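Local coordinates for CDP-4-keto-6-deoxy-D-glucose-3-dehydrase (Yersinia pseudotuberculosis, PDB 3BB8), which probably catalyses the C3 dehydration of CDP-4-keto-6-deoxy-D-glucose, a step in making a lipopolysaccharide sugar, with bound pyridoxal 5'-phosphate as cofactor, at residues K364-E368 with A369-T373; P334-T337 with E338-P342; V230-S234 with A235-S239; G379-R383 with Q384-H388. The protein carries 1 engineered substitution. All blocks are in the same frame, centred on the assembly; numbering follows the deposited sequence.

Contact 1. Residues K364-E368 with A369-T373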
loop_
_atom_site.group_PDB
_atom_site.type_symbol
_atom_site.label_atom_id
_atom_site.label_comp_id
_atom_site.label_asym_id
_atom_site.label_seq_id
_atom_site.Cartn_x
_atom_site.Cartn_y
_atom_site.Cartn_z
ATOM N N LYS A 364 -32.596 0.037 11.164
ATOM C CA LYS A 364 -32.995 1.362 11.605
ATOM C C LYS A 364 -33.374 1.349 13.081
ATOM O O LYS A 364 -33.074 2.292 13.809
ATOM C CB LYS A 364 -34.171 1.857 10.767
ATOM C CG LYS A 364 -34.577 3.291 11.059
ATOM C CD LYS A 364 -35.698 3.729 10.127
ATOM C CE LYS A 364 -35.258 3.683 8.661
ATOM N NZ LYS A 364 -34.146 4.641 8.376
ATOM N N PHE A 365 -34.028 0.276 13.518
ATOM C CA PHE A 365 -34.443 0.151 14.915
ATOM C C PHE A 365 -33.224 0.007 15.822
ATOM O O PHE A 365 -33.081 0.729 16.811
ATOM C CB PHE A 365 -35.364 -1.064 15.091
ATOM C CG PHE A 365 -35.786 -1.305 16.514
ATOM C CD1 PHE A 365 -36.780 -0.528 17.102
ATOM C CD2 PHE A 365 -35.179 -2.302 17.272
ATOM C CE1 PHE A 365 -37.168 -0.742 18.428
ATOM C CE2 PHE A 365 -35.557 -2.525 18.600
ATOM C CZ PHE A 365 -36.555 -1.742 19.178
ATOM N N LEU A 366 -32.349 -0.932 15.475
ATOM C CA LEU A 366 -31.135 -1.174 16.247
ATOM C C LEU A 366 -30.246 0.061 16.253
ATOM O O LEU A 366 -29.627 0.393 17.264
ATOM C CB LEU A 366 -30.380 -2.366 15.661
ATOM C CG LEU A 366 -31.144 -3.681 15.797
ATOM C CD1 LEU A 366 -30.426 -4.799 15.066
ATOM C CD2 LEU A 366 -31.281 -4.009 17.267
ATOM N N ASP A 367 -30.198 0.746 15.118
ATOM C CA ASP A 367 -29.398 1.952 14.984
ATOM C C ASP A 367 -29.810 2.965 16.046
ATOM O O ASP A 367 -28.968 3.576 16.702
ATOM C CB ASP A 367 -29.597 2.558 13.595
ATOM C CG ASP A 367 -28.710 3.763 13.351
ATOM O OD1 ASP A 367 -29.120 4.654 12.573
ATOM O OD2 ASP A 367 -27.600 3.816 13.925
ATOM N N GLU A 368 -31.117 3.143 16.209
ATOM C CA GLU A 368 -31.637 4.085 17.193
ATOM C C GLU A 368 -31.283 3.618 18.600
ATOM O O GLU A 368 -30.980 4.429 19.475
ATOM C CB GLU A 368 -33.154 4.215 17.038
ATOM C CG GLU A 368 -33.582 4.529 15.603
ATOM C CD GLU A 368 -35.088 4.702 15.445
ATOM O OE1 GLU A 368 -35.851 3.823 15.911
ATOM O OE2 GLU A 368 -35.507 5.715 14.839
ATOM N N ALA A 369 -31.307 2.305 18.802
ATOM C CA ALA A 369 -30.991 1.703 20.093
ATOM C C ALA A 369 -29.493 1.676 20.397
ATOM O O ALA A 369 -29.081 1.165 21.439
ATOM C CB ALA A 369 -31.502 0.261 20.123
ATOM N N LYS A 370 -28.686 2.210 19.481
ATOM C CA LYS A 370 -27.226 2.255 19.631
ATOM C C LYS A 370 -26.538 0.918 19.366
ATOM O O LYS A 370 -25.404 0.705 19.780
ATOM C CB LYS A 370 -26.859 2.732 21.041
ATOM C CG LYS A 370 -27.422 4.082 21.441
ATOM C CD LYS A 370 -26.633 5.220 20.842
ATOM C CE LYS A 370 -27.023 6.537 21.499
ATOM N NZ LYS A 370 -26.254 7.699 20.962
ATOM N N VAL A 371 -27.237 0.012 18.694
ATOM C CA VAL A 371 -26.676 -1.292 18.368
ATOM C C VAL A 371 -26.227 -1.257 16.918
ATOM O O VAL A 371 -27.059 -1.268 16.001
ATOM C CB VAL A 371 -27.721 -2.406 18.525
ATOM C CG1 VAL A 371 -27.145 -3.737 18.030
ATOM C CG2 VAL A 371 -28.142 -2.511 19.975
ATOM N N GLY A 372 -24.914 -1.211 16.712
ATOM C CA GLY A 372 -24.387 -1.154 15.363
ATOM C C GLY A 372 -24.582 -2.431 14.573
ATOM O O GLY A 372 -24.525 -3.531 15.123
ATOM N N THR A 373 -24.837 -2.279 13.278
ATOM C CA THR A 373 -25.007 -3.423 12.394
ATOM C C THR A 373 -24.214 -3.165 11.110
ATOM O O THR A 373 -23.838 -2.026 10.814
ATOM C CB THR A 373 -26.494 -3.659 12.005
ATOM O OG1 THR A 373 -27.008 -2.494 11.347
ATOM C CG2 THR A 373 -27.339 -3.960 13.239
#

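Contact 2. Residues P334-T337 with E338-P342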
loop_
_atom_site.group_PDB
_atom_site.type_symbol
_atom_site.label_atom_id
_atom_site.label_comp_id
_atom_site.label_asym_id
_atom_site.label_seq_id
_atom_site.Cartn_x
_atom_site.Cartn_y
_atom_site.Cartn_z
ATOM N N PRO A 334 -26.383 -17.897 13.454
ATOM C CA PRO A 334 -25.150 -18.423 12.856
ATOM C C PRO A 334 -24.712 -19.808 13.322
ATOM O O PRO A 334 -24.948 -20.206 14.463
ATOM C CB PRO A 334 -24.124 -17.341 13.181
ATOM C CG PRO A 334 -24.613 -16.795 14.476
ATOM C CD PRO A 334 -26.101 -16.691 14.253
ATOM N N GLU A 335 -24.064 -20.539 12.421
ATOM C CA GLU A 335 -23.589 -21.877 12.732
ATOM C C GLU A 335 -22.176 -22.137 12.209
ATOM O O GLU A 335 -21.907 -22.029 11.006
ATOM C CB GLU A 335 -24.558 -22.918 12.162
ATOM C CG GLU A 335 -25.797 -23.139 13.012
ATOM C CD GLU A 335 -26.886 -23.900 12.273
ATOM O OE1 GLU A 335 -26.555 -24.740 11.406
ATOM O OE2 GLU A 335 -28.078 -23.663 12.570
ATOM N N ALA A 336 -21.274 -22.476 13.126
ATOM C CA ALA A 336 -19.898 -22.769 12.763
ATOM C C ALA A 336 -19.893 -23.925 11.779
ATOM O O ALA A 336 -20.740 -24.811 11.851
ATOM C CB ALA A 336 -19.101 -23.140 14.001
ATOM N N THR A 337 -18.945 -23.909 10.851
ATOM C CA THR A 337 -18.831 -24.971 9.860
ATOM C C THR A 337 -18.410 -26.264 10.556
ATOM O O THR A 337 -17.625 -26.242 11.507
ATOM C CB THR A 337 -17.805 -24.590 8.765
ATOM O OG1 THR A 337 -18.334 -23.513 7.984
ATOM C CG2 THR A 337 -17.521 -25.768 7.844
ATOM N N GLU A 338 -18.936 -27.386 10.079
ATOM C CA GLU A 338 -18.632 -28.680 10.678
ATOM C C GLU A 338 -17.143 -28.935 10.833
ATOM O O GLU A 338 -16.356 -28.743 9.900
ATOM C CB GLU A 338 -19.241 -29.817 9.860
ATOM C CG GLU A 338 -19.365 -31.114 10.656
ATOM C CD GLU A 338 -19.480 -32.338 9.774
ATOM O OE1 GLU A 338 -20.336 -32.345 8.861
ATOM O OE2 GLU A 338 -18.712 -33.299 10.000
ATOM N N ASN A 339 -16.773 -29.373 12.028
ATOM C CA ASN A 339 -15.395 -29.685 12.363
ATOM C C ASN A 339 -14.486 -28.468 12.275
ATOM O O ASN A 339 -13.405 -28.527 11.688
ATOM C CB ASN A 339 -14.874 -30.804 11.454
ATOM C CG ASN A 339 -13.513 -31.322 11.888
ATOM O OD1 ASN A 339 -13.236 -31.448 13.083
ATOM N ND2 ASN A 339 -12.662 -31.637 10.918
ATOM N N SER A 340 -14.922 -27.363 12.868
ATOM C CA SER A 340 -14.124 -26.145 12.857
ATOM C C SER A 340 -14.334 -25.380 14.150
ATOM O O SER A 340 -15.373 -25.507 14.789
ATOM C CB SER A 340 -14.512 -25.259 11.670
ATOM O OG SER A 340 -15.704 -24.542 11.931
ATOM N N ASP A 341 -13.339 -24.594 14.537
ATOM C CA ASP A 341 -13.430 -23.794 15.750
ATOM C C ASP A 341 -13.227 -22.340 15.310
ATOM O O ASP A 341 -12.163 -21.753 15.495
ATOM C CB ASP A 341 -12.348 -24.234 16.747
ATOM C CG ASP A 341 -12.532 -23.627 18.131
ATOM O OD1 ASP A 341 -13.553 -22.939 18.363
ATOM O OD2 ASP A 341 -11.652 -23.844 18.994
ATOM N N PRO A 342 -14.271 -21.766 14.720
ATOM C CA PRO A 342 -14.179 -20.430 14.123
ATOM C C PRO A 342 -13.857 -19.364 15.166
ATOM O O PRO A 342 -14.563 -19.251 16.169
ATOM C CB PRO A 342 -15.583 -20.207 13.559
ATOM C CG PRO A 342 -16.466 -21.034 14.425
ATOM C CD PRO A 342 -15.661 -22.249 14.790
#

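Contact 3. Residues V230-S234 with A235-S239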
loop_
_atom_site.group_PDB
_atom_site.type_symbol
_atom_site.label_atom_id
_atom_site.label_comp_id
_atom_site.label_asym_id
_atom_site.label_seq_id
_atom_site.Cartn_x
_atom_site.Cartn_y
_atom_site.Cartn_z
ATOM N N VAL A 230 1.098 -11.423 4.240
ATOM C CA VAL A 230 1.004 -12.584 3.377
ATOM C C VAL A 230 1.909 -13.603 4.075
ATOM O O VAL A 230 2.993 -13.250 4.550
ATOM C CB VAL A 230 1.543 -12.300 1.952
ATOM C CG1 VAL A 230 1.500 -13.567 1.110
ATOM C CG2 VAL A 230 0.702 -11.232 1.284
ATOM N N PHE A 231 1.447 -14.844 4.182
ATOM C CA PHE A 231 2.227 -15.888 4.816
ATOM C C PHE A 231 2.115 -17.172 4.024
ATOM O O PHE A 231 1.109 -17.414 3.354
ATOM C CB PHE A 231 1.809 -16.079 6.282
ATOM C CG PHE A 231 0.325 -16.216 6.501
ATOM C CD1 PHE A 231 -0.306 -17.446 6.360
ATOM C CD2 PHE A 231 -0.430 -15.118 6.918
ATOM C CE1 PHE A 231 -1.675 -17.594 6.640
ATOM C CE2 PHE A 231 -1.796 -15.246 7.203
ATOM C CZ PHE A 231 -2.420 -16.488 7.065
ATOM N N THR A 232 3.167 -17.983 4.076
ATOM C CA THR A 232 3.206 -19.216 3.307
ATOM C C THR A 232 4.196 -20.185 3.929
ATOM O O THR A 232 4.902 -19.846 4.874
ATOM C CB THR A 232 3.636 -18.927 1.838
ATOM O OG1 THR A 232 3.594 -20.133 1.065
ATOM C CG2 THR A 232 5.049 -18.371 1.794
ATOM N N GLN A 233 4.241 -21.399 3.399
ATOM C CA GLN A 233 5.162 -22.395 3.913
ATOM C C GLN A 233 6.225 -22.642 2.860
ATOM O O GLN A 233 7.223 -23.321 3.107
ATOM C CB GLN A 233 4.399 -23.677 4.231
ATOM C CG GLN A 233 3.137 -23.403 5.037
ATOM C CD GLN A 233 2.608 -24.629 5.734
ATOM O OE1 GLN A 233 3.228 -25.135 6.675
ATOM N NE2 GLN A 233 1.459 -25.123 5.276
ATOM N N SER A 234 6.005 -22.060 1.686
ATOM C CA SER A 234 6.915 -22.197 0.565
ATOM C C SER A 234 7.933 -21.067 0.455
ATOM O O SER A 234 7.572 -19.894 0.381
ATOM C CB SER A 234 6.119 -22.269 -0.729
ATOM O OG SER A 234 6.954 -21.997 -1.837
ATOM N N ALA A 235 9.210 -21.435 0.433
ATOM C CA ALA A 235 10.290 -20.465 0.309
ATOM C C ALA A 235 10.221 -19.828 -1.069
ATOM O O ALA A 235 10.499 -18.647 -1.233
ATOM C CB ALA A 235 11.634 -21.149 0.498
ATOM N N GLU A 236 9.849 -20.613 -2.065
ATOM C CA GLU A 236 9.739 -20.085 -3.412
ATOM C C GLU A 236 8.677 -18.984 -3.505
ATOM O O GLU A 236 8.943 -17.912 -4.042
ATOM C CB GLU A 236 9.404 -21.198 -4.391
ATOM C CG GLU A 236 9.192 -20.717 -5.813
ATOM C CD GLU A 236 8.877 -21.866 -6.734
ATOM O OE1 GLU A 236 8.315 -22.842 -6.214
ATOM O OE2 GLU A 236 9.176 -21.801 -7.949
ATOM N N LEU A 237 7.480 -19.248 -2.979
ATOM C CA LEU A 237 6.414 -18.251 -3.016
ATOM C C LEU A 237 6.798 -17.020 -2.193
ATOM O O LEU A 237 6.510 -15.895 -2.581
ATOM C CB LEU A 237 5.097 -18.837 -2.488
ATOM C CG LEU A 237 4.476 -19.957 -3.321
ATOM C CD1 LEU A 237 3.143 -20.365 -2.716
ATOM C CD2 LEU A 237 4.287 -19.502 -4.740
ATOM N N LYS A 238 7.454 -17.248 -1.063
ATOM C CA LYS A 238 7.884 -16.173 -0.190
ATOM C C LYS A 238 8.800 -15.230 -0.964
ATOM O O LYS A 238 8.679 -14.003 -0.853
ATOM C CB LYS A 238 8.613 -16.766 1.017
ATOM C CG LYS A 238 9.106 -15.766 2.053
ATOM C CD LYS A 238 10.378 -15.071 1.601
ATOM C CE LYS A 238 11.008 -14.303 2.745
ATOM N NZ LYS A 238 12.332 -13.728 2.364
ATOM N N SER A 239 9.712 -15.796 -1.752
ATOM C CA SER A 239 10.628 -14.975 -2.538
ATOM C C SER A 239 9.923 -14.211 -3.647
ATOM O O SER A 239 10.247 -13.059 -3.899
ATOM C CB SER A 239 11.749 -15.828 -3.135
ATOM O OG SER A 239 12.711 -16.103 -2.136
#

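Contact 4. Residues G379-R383 with Q384-H388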
loop_
_atom_site.group_PDB
_atom_site.type_symbol
_atom_site.label_atom_id
_atom_site.label_comp_id
_atom_site.label_asym_id
_atom_site.label_seq_id
_atom_site.Cartn_x
_atom_site.Cartn_y
_atom_site.Cartn_z
ATOM N N GLY A 379 -22.458 -8.175 -0.307
ATOM C CA GLY A 379 -23.694 -8.922 -0.485
ATOM C C GLY A 379 -23.559 -9.856 -1.671
ATOM O O GLY A 379 -23.356 -11.057 -1.510
ATOM N N ASN A 380 -23.700 -9.308 -2.872
ATOM C CA ASN A 380 -23.542 -10.087 -4.093
ATOM C C ASN A 380 -22.700 -9.239 -5.039
ATOM O O ASN A 380 -23.203 -8.299 -5.662
ATOM C CB ASN A 380 -24.890 -10.402 -4.740
ATOM C CG ASN A 380 -24.747 -11.252 -5.999
ATOM O OD1 ASN A 380 -25.722 -11.838 -6.480
ATOM N ND2 ASN A 380 -23.534 -11.319 -6.540
ATOM N N LEU A 381 -21.420 -9.581 -5.132
ATOM C CA LEU A 381 -20.483 -8.850 -5.972
ATOM C C LEU A 381 -20.973 -8.614 -7.397
ATOM O O LEU A 381 -20.834 -7.511 -7.916
ATOM C CB LEU A 381 -19.123 -9.561 -5.986
ATOM C CG LEU A 381 -18.304 -9.341 -4.711
ATOM C CD1 LEU A 381 -17.176 -10.338 -4.627
ATOM C CD2 LEU A 381 -17.782 -7.907 -4.687
ATOM N N THR A 382 -21.560 -9.630 -8.020
ATOM C CA THR A 382 -22.044 -9.478 -9.387
ATOM C C THR A 382 -23.114 -8.409 -9.540
ATOM O O THR A 382 -23.384 -7.972 -10.656
ATOM C CB THR A 382 -22.599 -10.795 -9.953
ATOM O OG1 THR A 382 -23.711 -11.234 -9.162
ATOM C CG2 THR A 382 -21.525 -11.859 -9.959
ATOM N N ARG A 383 -23.721 -7.982 -8.432
ATOM C CA ARG A 383 -24.746 -6.940 -8.482
ATOM C C ARG A 383 -24.214 -5.576 -8.055
ATOM O O ARG A 383 -24.976 -4.612 -7.919
ATOM C CB ARG A 383 -25.943 -7.305 -7.593
ATOM C CG ARG A 383 -26.683 -8.554 -8.022
ATOM C CD ARG A 383 -27.887 -8.807 -7.126
ATOM N NE ARG A 383 -28.591 -10.015 -7.535
ATOM C CZ ARG A 383 -29.414 -10.088 -8.574
ATOM N NH1 ARG A 383 -29.650 -9.011 -9.312
ATOM N NH2 ARG A 383 -29.988 -11.246 -8.886
ATOM N N GLN A 384 -22.914 -5.491 -7.814
ATOM C CA GLN A 384 -22.324 -4.223 -7.412
ATOM C C GLN A 384 -22.092 -3.412 -8.666
ATOM O O GLN A 384 -21.737 -3.962 -9.703
ATOM C CB GLN A 384 -20.998 -4.453 -6.679
ATOM C CG GLN A 384 -21.170 -4.930 -5.247
ATOM C CD GLN A 384 -21.580 -3.818 -4.311
ATOM O OE1 GLN A 384 -22.123 -4.066 -3.236
ATOM N NE2 GLN A 384 -21.302 -2.585 -4.699
ATOM N N PRO A 385 -22.288 -2.090 -8.594
ATOM C CA PRO A 385 -22.084 -1.249 -9.769
ATOM C C PRO A 385 -20.761 -1.409 -10.502
ATOM O O PRO A 385 -20.752 -1.347 -11.729
ATOM C CB PRO A 385 -22.296 0.176 -9.239
ATOM C CG PRO A 385 -22.244 0.057 -7.775
ATOM C CD PRO A 385 -22.812 -1.301 -7.473
ATOM N N TYR A 386 -19.648 -1.632 -9.793
ATOM C CA TYR A 386 -18.370 -1.760 -10.515
ATOM C C TYR A 386 -18.255 -3.065 -11.263
ATOM O O TYR A 386 -17.331 -3.244 -12.044
ATOM C CB TYR A 386 -17.144 -1.585 -9.590
ATOM C CG TYR A 386 -16.702 -2.816 -8.802
ATOM C CD1 TYR A 386 -17.315 -3.158 -7.586
ATOM C CD2 TYR A 386 -15.637 -3.604 -9.246
ATOM C CE1 TYR A 386 -16.870 -4.251 -6.824
ATOM C CE2 TYR A 386 -15.178 -4.702 -8.494
ATOM C CZ TYR A 386 -15.797 -5.017 -7.282
ATOM O OH TYR A 386 -15.328 -6.070 -6.519
ATOM N N PHE A 387 -19.189 -3.983 -11.037
ATOM C CA PHE A 387 -19.141 -5.261 -11.751
ATOM C C PHE A 387 -19.937 -5.220 -13.059
ATOM O O PHE A 387 -20.055 -6.230 -13.748
ATOM C CB PHE A 387 -19.686 -6.393 -10.878
ATOM C CG PHE A 387 -18.640 -7.370 -10.434
ATOM C CD1 PHE A 387 -17.789 -7.067 -9.368
ATOM C CD2 PHE A 387 -18.495 -8.594 -11.085
ATOM C CE1 PHE A 387 -16.804 -7.981 -8.953
ATOM C CE2 PHE A 387 -17.521 -9.514 -10.687
ATOM C CZ PHE A 387 -16.671 -9.206 -9.611
ATOM N N HIS A 388 -20.467 -4.049 -13.396
ATOM C CA HIS A 388 -21.275 -3.888 -14.600
ATOM C C HIS A 388 -20.669 -4.450 -15.876
ATOM O O HIS A 388 -21.367 -5.097 -16.651
ATOM C CB HIS A 388 -21.613 -2.410 -14.809
ATOM C CG HIS A 388 -22.576 -2.160 -15.931
ATOM N ND1 HIS A 388 -22.227 -2.292 -17.258
ATOM C CD2 HIS A 388 -23.878 -1.786 -15.922
ATOM C CE1 HIS A 388 -23.270 -2.007 -18.019
ATOM N NE2 HIS A 388 -24.285 -1.697 -17.231
#

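Contact 1. Residues K364-E368 with A369-T373
Val371 N reaches back five residues to Leu366 O (2.8 Å, N-H...O angle 158°) while Lys370 N turns to Asp367 O, and with Lys370 at positive phi this pair of bonds makes a Schellman motif that ends helix 359-368. The last regular helical bond precedes it, Ala369 N to Phe365 O at 3.1 Å. Neither of the two capping donors lies in the plane of its carbonyl. Val371 N stands 36° out of the Leu366 plane, and Lys370 N rises much more steeply above that of Asp367.

The same reversal brings Leu366 against Val371, the two side chains slanting across each other with their CB atoms 3.9 Å apart, the apolar pairing familiar across a Schellman motif. With CG turned beside its own backbone N (chi1 -66°), Leu366 sends CD1 on to the methyl CG2 of Thr373 at 3.7 Å, and these two side chains cross nearly perpendicularly. CD2 of Leu366 closes on Val371 CB. Beyond the turn, Leu366 also packs on Phe429 and Val371 on Val425 of helix 419-432, and Ala369 O takes a hydrogen bond from Tyr424 OH. The chemistry is thus divided: backbone amides past the helix end find carbonyl partners in its last turn, while the Leu366 side chain packs against Val371 CB and the Thr373 methyl, consistent with a helix end whose amides are satisfied and whose apolar side rests on helix 419-432.

Contact 2. Residues P334-T337 with E338-P342
Ser340 OG donates to the carbonyl oxygen of Thr337 at 2.6 Å, the shortest polar bond between 334-337 and 338-342. The hydroxyl meets that oxygen at a C=O...OG angle of 127° and sits 24° off the carbonyl plane. Its position follows from the first torsion of Ser340 (chi1 79°), which tucks OG between the backbone N and the carbonyl carbon and so turns it back across the chain reversal. Ser340 CB follows behind, at 3.3 Å from the same Thr337 O.

The reversal itself comes close to a type II beta turn, with Glu338 and Asn339 at the two corners and Asn339 at positive phi. It carries the chain into strand 340-341, an outer strand of a small antiparallel sheet whose next strand is 199-200. Asn339 is fastened on that side twice, through its backbone and through ND2, both to Asp201. On the approach to the turn, Thr337 N binds Asn170 OD1 and its OG1 binds Leu171 O.

That hydroxyl of Thr337 lies beside its own backbone N, which places the methyl CG2 next to the peptide leading into Glu338. Further from the corners, the contact becomes apolar. Ala336 CB points across the mouth of the turn at the Pro342 ring and meets it along one side, with CG at 3.4 Å and CD at 3.6 Å. Ser340 OG lies farther from that methyl, at 4.2 Å.

Contact 3. Residues V230-S234 with A235-S239
Ser234 is the N-cap of helix 235-245, and its side chain takes the amide of Leu237 in a nearly straight capping bond: Leu237 N to Ser234 OG is 3.0 Å, with an N-H...O angle of 176°. An ST turn, in which Thr232 OG1 accepts from Ser234 N at 3.1 Å, leads into this cap from the end of strand 228-232.

Among the polar contacts, the backbone of Ser234 also starts the helical bonding, with Lys238 N donating to its carbonyl oxygen at 3.0 Å. Ser234 therefore serves the first turn of the helix with both its oxygens. The Thr232 hydroxyl gives its own proton to Asp210 O, and that second bond ties the ST turn to the residue just before strand 211-215.

In van der Waals contact, Leu237 CG lies 3.5 Å from Ser234 OG, and its CD1 meets Thr232 OG1 at 3.8 Å, the two side chains crossing at about a right angle; both Thr232 and Leu237 also touch Ile211 in strand 211-215. Because Thr232 holds OG1 anti to its backbone nitrogen (chi1 -177°), its methyl is left to face the helix, with CG2 4.0 Å from Lys238 CB.

Contact 4. Residues G379-R383 with Q384-H388
Leu381 O accepts from Gln384 N at 2.9 Å, closing a 3-10 turn; the N-H points well at the oxygen (163°), though the donor stands 58° above the carbonyl plane. The same oxygen is hemmed in by carbon: Gln384 CB and Phe387 CG each lie 3.3 Å from Leu381 O. The Phe387 ring turns one face to this peptide, with Leu381 C above its rim. From the Leu381 side chain, CB approaches Phe387 CE1 (4.1 Å). Its CG lies beside its own backbone N (chi1 -77°), and from there the branch CD2 reaches the tyrosine oxygen, Tyr386 OH, at 3.6 Å and slants obliquely past that ring.

In the next shell, a second short turn follows directly on the first, held by Phe387 N to Gln384 O, and it sets the two aromatic rings against each other. Phe387 CD1 lies 3.5 Å above one face of Tyr386, offset toward its rim, whereas Tyr386 CE1 sits in the plane of the Phe387 ring at its edge. Tyr386 OH is hydrogen-bonded to Asn125 OD1, which fixes the hydroxyl beside Leu381. Arg383 forms a salt bridge with Asp402 and reaches Ser271 OG of the second subunit through NH1.

These paired turns fill a buried position at the dimer interface: Gln384 lies against Tyr280 of the second subunit, Leu381 and Phe387 on Val124 and Ile128 of helix 121-129, and Arg383 on Met405 of helix 399-407.

In the fold
All four contacts are local, made within continuous stretches of chain, and are spread through one subunit of the dimer without touching one another. Contacts 1 and 3, a helix end and a helix start, lie on opposite sides of the chain's centre, their centres 43 Å apart. Contacts 2 and 4 are nearer the cofactor: the Leu381 side chain is about 10 Å from bound pyridoxal 5'-phosphate and about 7 Å from that of Phe120, a cofactor-binding residue, while the Pro342 side chain is about 14 Å from the cofactor and about 10 Å from that of Asp194. Contact 4 alone reaches the second subunit, and its centre is 28 Å from that of contact 2.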